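Local coordinates for 5'-nucleotidase SurE (Aquifex aeolicus, PDB 2WQK), which probably hydrolyses nucleoside 5'-monophosphates to the nucleoside and phosphate, using one divalent metal cation per subunit, at residues Pro97-Tyr105 with Gly215-Asn223. Residues are numbered along the deposited sequence; the frame is centred on the assembly and turned at random. Where two conformers were deposited one is given.
With SO4 (sulfate ion), chain C.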
loop_
_atom_site.group_PDB
_atom_site.type_symbol
_atom_site.label_atom_id
_atom_site.label_comp_id
_atom_site.label_asym_id
_atom_site.label_seq_id
_atom_site.Cartn_x
_atom_site.Cartn_y
_atom_site.Cartn_z
ATOM N N PRO A 97 13.945 -10.351 -14.415
ATOM C CA PRO A 97 15.331 -10.458 -13.982
ATOM C C PRO A 97 15.665 -9.744 -12.685
ATOM O O PRO A 97 14.941 -8.826 -12.268
ATOM C CB PRO A 97 16.117 -9.831 -15.129
ATOM C CG PRO A 97 15.159 -8.843 -15.683
ATOM C CD PRO A 97 13.760 -9.404 -15.520
ATOM N N ASN A 98 16.775 -10.168 -12.079
ATOM C CA ASN A 98 17.382 -9.462 -10.954
ATOM C C ASN A 98 18.885 -9.373 -11.175
ATOM O O ASN A 98 19.658 -10.276 -10.794
ATOM C CB ASN A 98 17.019 -10.181 -9.671
ATOM C CG ASN A 98 15.594 -9.883 -9.255
ATOM O OD1 ASN A 98 15.245 -8.720 -8.975
ATOM N ND2 ASN A 98 14.741 -10.921 -9.233
ATOM N N LEU A 99 19.273 -8.308 -11.894
ATOM C CA LEU A 99 20.612 -8.106 -12.370
ATOM C C LEU A 99 21.207 -6.808 -11.818
ATOM O O LEU A 99 20.496 -5.838 -11.509
ATOM C CB LEU A 99 20.583 -7.974 -13.904
ATOM C CG LEU A 99 20.144 -9.240 -14.618
ATOM C CD1 LEU A 99 19.624 -8.931 -16.036
ATOM C CD2 LEU A 99 21.253 -10.294 -14.662
ATOM N N GLY A 100 22.525 -6.813 -11.760
ATOM C CA GLY A 100 23.256 -5.582 -11.520
ATOM C C GLY A 100 22.894 -4.921 -10.210
ATOM O O GLY A 100 22.617 -5.562 -9.196
ATOM N N GLU A 101 22.835 -3.601 -10.268
ATOM C CA GLU A 101 22.586 -2.770 -9.091
ATOM C C GLU A 101 21.255 -3.025 -8.455
ATOM O O GLU A 101 21.038 -2.829 -7.227
ATOM C CB GLU A 101 22.628 -1.278 -9.483
ATOM C CG GLU A 101 23.980 -0.804 -9.925
ATOM C CD GLU A 101 25.072 -1.089 -8.905
ATOM O OE1 GLU A 101 24.757 -1.458 -7.749
ATOM O OE2 GLU A 101 26.260 -0.939 -9.263
ATOM N N ASP A 102 20.302 -3.463 -9.267
ATOM C CA ASP A 102 18.939 -3.692 -8.795
ATOM C C ASP A 102 18.733 -4.936 -7.854
ATOM O O ASP A 102 17.671 -5.136 -7.240
ATOM C CB ASP A 102 18.034 -3.590 -10.010
ATOM C CG ASP A 102 18.081 -2.159 -10.631
ATOM O OD1 ASP A 102 17.950 -1.163 -9.862
ATOM O OD2 ASP A 102 18.282 -2.020 -11.854
ATOM N N ILE A 103 19.787 -5.718 -7.692
ATOM C CA ILE A 103 19.761 -6.875 -6.775
ATOM C C ILE A 103 19.373 -6.453 -5.339
ATOM O O ILE A 103 18.646 -7.150 -4.639
ATOM C CB ILE A 103 21.115 -7.577 -6.823
ATOM C CG1 ILE A 103 21.306 -8.280 -8.173
ATOM C CG2 ILE A 103 21.334 -8.561 -5.688
ATOM C CD1 ILE A 103 22.792 -8.699 -8.415
ATOM N N THR A 104 19.847 -5.284 -4.896
ATOM C CA THR A 104 19.567 -4.762 -3.555
ATOM C C THR A 104 18.092 -4.629 -3.222
ATOM O O THR A 104 17.696 -4.711 -2.076
ATOM C CB THR A 104 20.184 -3.357 -3.403
ATOM O OG1 THR A 104 21.604 -3.480 -3.549
ATOM C CG2 THR A 104 19.835 -2.778 -2.064
ATOM N N TYR A 105 17.276 -4.379 -4.245
ATOM C CA TYR A 105 15.865 -4.129 -4.073
ATOM C C TYR A 105 14.981 -5.368 -4.300
ATOM O O TYR A 105 13.749 -5.310 -4.210
ATOM C CB TYR A 105 15.429 -3.037 -5.055
ATOM C CG TYR A 105 16.169 -1.719 -4.857
ATOM C CD1 TYR A 105 16.002 -0.988 -3.713
ATOM C CD2 TYR A 105 17.027 -1.241 -5.820
ATOM C CE1 TYR A 105 16.664 0.231 -3.544
ATOM C CE2 TYR A 105 17.698 -0.021 -5.664
ATOM C CZ TYR A 105 17.520 0.698 -4.505
ATOM O OH TYR A 105 18.171 1.911 -4.333
ATOM N N GLY A 215 31.676 -10.625 -18.919
ATOM C CA GLY A 215 32.021 -10.981 -17.530
ATOM C C GLY A 215 30.901 -10.630 -16.562
ATOM O O GLY A 215 30.852 -11.182 -15.468
ATOM N N THR A 216 30.003 -9.735 -16.965
ATOM C CA THR A 216 28.877 -9.342 -16.123
ATOM C C THR A 216 27.645 -10.251 -16.272
ATOM O O THR A 216 27.461 -10.945 -17.300
ATOM C CB THR A 216 28.425 -7.904 -16.387
ATOM O OG1 THR A 216 27.874 -7.784 -17.717
ATOM C CG2 THR A 216 29.554 -6.901 -16.147
ATOM N N ASP A 217 26.776 -10.199 -15.271
ATOM C CA ASP A 217 25.486 -10.877 -15.328
ATOM C C ASP A 217 24.662 -10.451 -16.550
ATOM O O ASP A 217 24.123 -11.292 -17.286
ATOM C CB ASP A 217 24.715 -10.720 -13.990
ATOM C CG ASP A 217 24.582 -9.263 -13.464
ATOM O OD1 ASP A 217 25.035 -8.294 -14.125
ATOM O OD2 ASP A 217 23.940 -9.164 -12.366
ATOM N N TYR A 218 24.595 -9.152 -16.790
ATOM C CA TYR A 218 23.832 -8.638 -17.937
ATOM C C TYR A 218 24.362 -9.223 -19.239
ATOM O O TYR A 218 23.587 -9.693 -20.091
ATOM C CB TYR A 218 23.964 -7.123 -18.048
ATOM C CG TYR A 218 23.246 -6.304 -17.039
ATOM C CD1 TYR A 218 21.896 -6.065 -17.151
ATOM C CD2 TYR A 218 23.945 -5.710 -15.995
ATOM C CE1 TYR A 218 21.226 -5.249 -16.215
ATOM C CE2 TYR A 218 23.301 -4.931 -15.094
ATOM C CZ TYR A 218 21.949 -4.679 -15.221
ATOM O OH TYR A 218 21.365 -3.897 -14.256
ATOM N N TRP A 219 25.678 -9.183 -19.423
ATOM C CA TRP A 219 26.234 -9.664 -20.723
ATOM C C TRP A 219 25.877 -11.120 -20.939
ATOM O O TRP A 219 25.489 -11.526 -22.047
ATOM C CB TRP A 219 27.757 -9.469 -20.787
ATOM C CG TRP A 219 28.366 -9.809 -22.120
ATOM C CD1 TRP A 219 28.696 -8.923 -23.113
ATOM C CD2 TRP A 219 28.704 -11.117 -22.613
ATOM N NE1 TRP A 219 29.199 -9.618 -24.188
ATOM C CE2 TRP A 219 29.238 -10.952 -23.905
ATOM C CE3 TRP A 219 28.627 -12.408 -22.084
ATOM C CZ2 TRP A 219 29.633 -12.026 -24.685
ATOM C CZ3 TRP A 219 29.046 -13.486 -22.871
ATOM C CH2 TRP A 219 29.550 -13.282 -24.143
ATOM N N ALA A 220 25.975 -11.937 -19.889
ATOM C CA ALA A 220 25.740 -13.381 -20.030
ATOM C C ALA A 220 24.324 -13.602 -20.542
ATOM O O ALA A 220 24.127 -14.302 -21.558
ATOM C CB ALA A 220 25.964 -14.096 -18.667
ATOM N N VAL A 221 23.321 -13.036 -19.877
ATOM C CA VAL A 221 21.928 -13.308 -20.255
ATOM C C VAL A 221 21.563 -12.674 -21.604
ATOM O O VAL A 221 20.786 -13.271 -22.365
ATOM C CB VAL A 221 20.924 -12.935 -19.145
ATOM C CG1 VAL A 221 21.155 -13.847 -17.932
ATOM C CG2 VAL A 221 21.009 -11.461 -18.773
ATOM N N LEU A 222 22.110 -11.497 -21.895
ATOM C CA LEU A 222 21.873 -10.829 -23.190
ATOM C C LEU A 222 22.377 -11.688 -24.348
ATOM O O LEU A 222 21.877 -11.573 -25.499
ATOM C CB LEU A 222 22.531 -9.440 -23.221
ATOM C CG LEU A 222 21.742 -8.324 -22.522
ATOM C CD1 LEU A 222 22.641 -7.085 -22.199
ATOM C CD2 LEU A 222 20.469 -7.920 -23.353
ATOM N N ASN A 223 23.394 -12.499 -24.075
ATOM C CA ASN A 223 24.012 -13.361 -25.079
ATOM C C ASN A 223 23.613 -14.830 -24.993
ATOM O O ASN A 223 24.253 -15.687 -25.617
ATOM C CB ASN A 223 25.521 -13.185 -25.032
ATOM C CG ASN A 223 25.956 -11.821 -25.608
ATOM O OD1 ASN A 223 26.086 -11.686 -26.851
ATOM N ND2 ASN A 223 26.146 -10.800 -24.748
HETATM S S SO4 C . 11.440 -9.285 -7.111
HETATM O O1 SO4 C . 11.129 -8.915 -8.491
HETATM O O2 SO4 C . 10.283 -10.086 -6.601
HETATM O O3 SO4 C . 12.581 -10.125 -7.052
HETATM O O4 SO4 C . 11.627 -8.083 -6.238
HETATM O O HOH W 1 18.979 -3.979 -13.864
#
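Leu99 packs against three side chains of helix 217-222, dividing its carbons among Asp217, Tyr218 and Val221. Its CB sits over one face of the Tyr218 ring, off-centre, in a CH-pi contact 3.9 Å from the ring centroid. The two methyls part from there: CD2 runs alongside the Asp217 side chain in the opposite direction and comes within 3.6 Å of Asp217 CB, whereas CD1 meets Val221 CG2 tip to tip at 4.0 Å. Phe128 of strand 122-128 and Asn163 of strand 158-165 also touch both Leu99 and Val221. Gly100 N gives a nearly straight hydrogen bond to Asp217 OD2 (2.8 Å, N-H...O 171°), arriving on the syn side and somewhat out of the carboxylate plane. Asp217 CG lies between its own backbone N and carbonyl carbon (chi1 51°), a turn that brings OD1 back to Tyr218 N, whose bent N-H bond comes from above the carboxylate plane; Gly181 N donates to OD1 as well, so backbone N-H groups from three places fix the buried carboxylate. One residue earlier, Thr216 is the N-cap, its OG1 accepting from Trp219 N at 3.1 Å. In the SurE alpha/beta fold, built round a mixed beta sheet, the contact joins the loop that follows strand 88-94, whose Asn94 coordinates the bound sodium ion, to the short helix leading into strand 225-232. The Tyr218 ring, its CG anti to the carbonyl carbon (chi1 -72°), sets its hydroxyl beside the Leu99-Gly100 backbone, close to the start of the 3-10 segment 101-105, and its CE2 comes 3.6 Å from Gly100 CA. There Tyr218 OH bonds Lys182 O and lies beside a water that donates to Asp102 OD2 at 2.9 Å, while Asp102 OD1 forms a salt bridge with Arg183.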